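Long-range contact in putative xanthine dehydrogenase YAGS fad-binding subunit (Escherichia coli, PDB 5G5G), which probably oxidises aldehydes as the molybdenum-bearing subunit of a periplasmic aldehyde oxidase, holding a dioxothiomolybdenum ion and pterin cytosine dinucleotide: residues P75-V80 / A113-E118. Residues are numbered along the deposited sequence; the frame is centred on the assembly and turned at random.
Sequences PGVLAV and ALVVAE
A classic beta bulge marks this antiparallel strand pair in the a/b hammerhead domain of the xanthine dehydrogenase family. Strand 77-82 forms one edge of its mixed sheet within this chain and runs along strand 111-117, which strand 49-55 borders in turn. At the bulge, V116 sits opposite two residues, L78 and A79. The V116 carbonyl oxygen takes two amides: L78 N lies 2.8 Å from V116 O, while A79 N makes a weak bond to it. The return bond, from V116 N to A79 O, is nearly straight at 176° and spans 2.9 Å. The extra residue shifts the register by one between V77 and A79. Before the bulge V77 pairs with A117; beyond it A79 pairs with V116 and V80 with V115.

The V77, V80, V115 and A117 side chains share one face, where A126 of helix 120-127 touches V77 and V115. The V77 side chain lies roughly perpendicular to that of V115, with V77 CG2 3.9 Å from V115 CG1. V80 runs alongside V115, its CG2 4.2 Å from V115 CG2. A79 and V116 occupy the other face, under helix 250-262. L78 sets CD1 4.1 Å from V116 CG1.

At the strand end, E118 N donates to G76 O. The E118 carboxylate forms a salt bridge with R264 through OE1. A bend at chi2 (-76°) brings the other branch of that carboxylate beside L78, where E118 OE2 sits 3.7 Å from the methyl carbon L78 CD2.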
ATOM      1  N   PRO C  75     -10.144  32.486  -5.244  1.00 15.85           N
ATOM      2  CA  PRO C  75      -8.845  32.954  -5.695  1.00 15.97           C
ATOM      3  C   PRO C  75      -8.185  31.984  -6.641  1.00 15.12           C
ATOM      4  O   PRO C  75      -8.112  30.766  -6.362  1.00 14.61           O
ATOM      5  CB  PRO C  75      -8.068  33.076  -4.374  1.00 15.93           C
ATOM      6  CG  PRO C  75      -9.148  33.468  -3.418  1.00 16.42           C
ATOM      7  CD  PRO C  75     -10.255  32.577  -3.778  1.00 16.21           C
ATOM      8  N   GLY C  76      -7.723  32.517  -7.777  1.00 15.41           N
ATOM      9  CA  GLY C  76      -6.924  31.744  -8.711  1.00 15.00           C
ATOM     10  C   GLY C  76      -7.723  30.756  -9.606  1.00 14.85           C
ATOM     11  O   GLY C  76      -7.124  29.990 -10.381  1.00 14.69           O
ATOM     12  N   VAL C  77      -9.064  30.742  -9.485  1.00 14.91           N
ATOM     13  CA  VAL C  77      -9.880  29.695 -10.178  1.00 14.39           C
ATOM     14  C   VAL C  77     -10.083  30.129 -11.637  1.00 14.85           C
ATOM     15  O   VAL C  77     -10.388  31.273 -11.920  1.00 14.97           O
ATOM     16  CB  VAL C  77     -11.225  29.442  -9.461  1.00 14.27           C
ATOM     17  CG1 VAL C  77     -12.152  28.570 -10.303  1.00 14.31           C
ATOM     18  CG2 VAL C  77     -10.952  28.711  -8.157  1.00 13.90           C
ATOM     19  N   LEU C  78      -9.917  29.162 -12.543  1.00 15.07           N
ATOM     20  CA  LEU C  78     -10.101  29.326 -13.966  1.00 15.89           C
ATOM     21  C   LEU C  78     -11.453  28.802 -14.432  1.00 16.07           C
ATOM     22  O   LEU C  78     -12.093  29.466 -15.250  1.00 17.15           O
ATOM     23  CB  LEU C  78      -9.019  28.558 -14.758  1.00 16.66           C
ATOM     24  CG  LEU C  78      -7.543  28.966 -14.593  1.00 17.10           C
ATOM     25  CD1 LEU C  78      -6.708  28.212 -15.619  1.00 18.36           C
ATOM     26  CD2 LEU C  78      -7.432  30.432 -14.838  1.00 18.49           C
ATOM     27  N   ALA C  79     -11.888  27.662 -13.941  1.00 15.31           N
ATOM     28  CA  ALA C  79     -13.171  27.071 -14.356  1.00 16.00           C
ATOM     29  C   ALA C  79     -13.549  25.945 -13.392  1.00 15.61           C
ATOM     30  O   ALA C  79     -12.724  25.461 -12.607  1.00 14.28           O
ATOM     31  CB  ALA C  79     -13.035  26.476 -15.753  1.00 16.18           C
ATOM     32  N   VAL C  80     -14.816  25.518 -13.485  1.00 16.20           N
ATOM     33  CA  VAL C  80     -15.239  24.313 -12.781  1.00 16.51           C
ATOM     34  C   VAL C  80     -15.929  23.402 -13.796  1.00 17.14           C
ATOM     35  O   VAL C  80     -16.908  23.824 -14.422  1.00 17.82           O
ATOM     36  CB  VAL C  80     -16.241  24.633 -11.624  1.00 17.28           C
ATOM     37  CG1 VAL C  80     -16.594  23.355 -10.868  1.00 17.12           C
ATOM     38  CG2 VAL C  80     -15.631  25.689 -10.696  1.00 17.67           C
ATOM     39  N   ALA C 113     -17.273  16.850 -10.044  1.00 15.06           N
ATOM     40  CA  ALA C 113     -16.796  18.139 -10.515  1.00 15.16           C
ATOM     41  C   ALA C 113     -15.267  18.188 -10.427  1.00 14.89           C
ATOM     42  O   ALA C 113     -14.633  17.349  -9.741  1.00 14.33           O
ATOM     43  CB  ALA C 113     -17.423  19.300  -9.751  1.00 15.75           C
ATOM     44  N   LEU C 114     -14.696  19.150 -11.162  1.00 14.49           N
ATOM     45  CA  LEU C 114     -13.252  19.420 -11.083  1.00 14.66           C
ATOM     46  C   LEU C 114     -13.051  20.916 -11.072  1.00 14.53           C
ATOM     47  O   LEU C 114     -13.508  21.595 -11.975  1.00 14.99           O
ATOM     48  CB  LEU C 114     -12.488  18.822 -12.273  1.00 15.01           C
ATOM     49  CG  LEU C 114     -10.958  19.024 -12.216  1.00 14.91           C
ATOM     50  CD1 LEU C 114     -10.322  17.852 -11.483  1.00 14.76           C
ATOM     51  CD2 LEU C 114     -10.372  19.212 -13.602  1.00 15.70           C
ATOM     52  N   VAL C 115     -12.397  21.440 -10.031  1.00 14.10           N
ATOM     53  CA  VAL C 115     -12.065  22.866 -10.040  1.00 14.50           C
ATOM     54  C   VAL C 115     -10.648  23.020 -10.581  1.00 14.20           C
ATOM     55  O   VAL C 115      -9.752  22.327 -10.084  1.00 14.89           O
ATOM     56  CB  VAL C 115     -12.111  23.464  -8.631  1.00 14.86           C
ATOM     57  CG1 VAL C 115     -11.736  24.930  -8.654  1.00 15.61           C
ATOM     58  CG2 VAL C 115     -13.487  23.301  -8.009  1.00 15.41           C
ATOM     59  N   VAL C 116     -10.448  23.914 -11.554  1.00 13.94           N
ATOM     60  CA  VAL C 116      -9.170  24.166 -12.187  1.00 13.58           C
ATOM     61  C   VAL C 116      -8.715  25.528 -11.692  1.00 13.65           C
ATOM     62  O   VAL C 116      -9.487  26.495 -11.762  1.00 13.82           O
ATOM     63  CB  VAL C 116      -9.362  24.248 -13.727  1.00 14.07           C
ATOM     64  CG1 VAL C 116      -8.041  24.495 -14.417  1.00 14.27           C
ATOM     65  CG2 VAL C 116      -9.978  22.959 -14.207  1.00 14.03           C
ATOM     66  N   ALA C 117      -7.506  25.596 -11.146  1.00 13.34           N
ATOM     67  CA  ALA C 117      -6.957  26.853 -10.644  1.00 13.93           C
ATOM     68  C   ALA C 117      -5.452  26.997 -10.956  1.00 14.05           C
ATOM     69  O   ALA C 117      -4.810  26.079 -11.411  1.00 13.47           O
ATOM     70  CB  ALA C 117      -7.196  26.939  -9.156  1.00 14.00           C
ATOM     71  N   GLU C 118      -4.927  28.172 -10.658  1.00 14.84           N
ATOM     72  CA  GLU C 118      -3.560  28.548 -10.995  1.00 15.70           C
ATOM     73  C   GLU C 118      -2.532  27.774 -10.165  1.00 14.59           C
ATOM     74  O   GLU C 118      -1.429  27.507 -10.648  1.00 13.84           O
ATOM     75  CB  GLU C 118      -3.390  30.040 -10.766  1.00 17.96           C
ATOM     76  CG  GLU C 118      -4.122  30.864 -11.802  1.00 20.59           C
ATOM     77  CD  GLU C 118      -3.422  30.909 -13.146  1.00 23.48           C
ATOM     78  OE1 GLU C 118      -2.298  30.349 -13.294  1.00 25.54           O
ATOM     79  OE2 GLU C 118      -3.991  31.504 -14.069  1.00 26.28           O
TER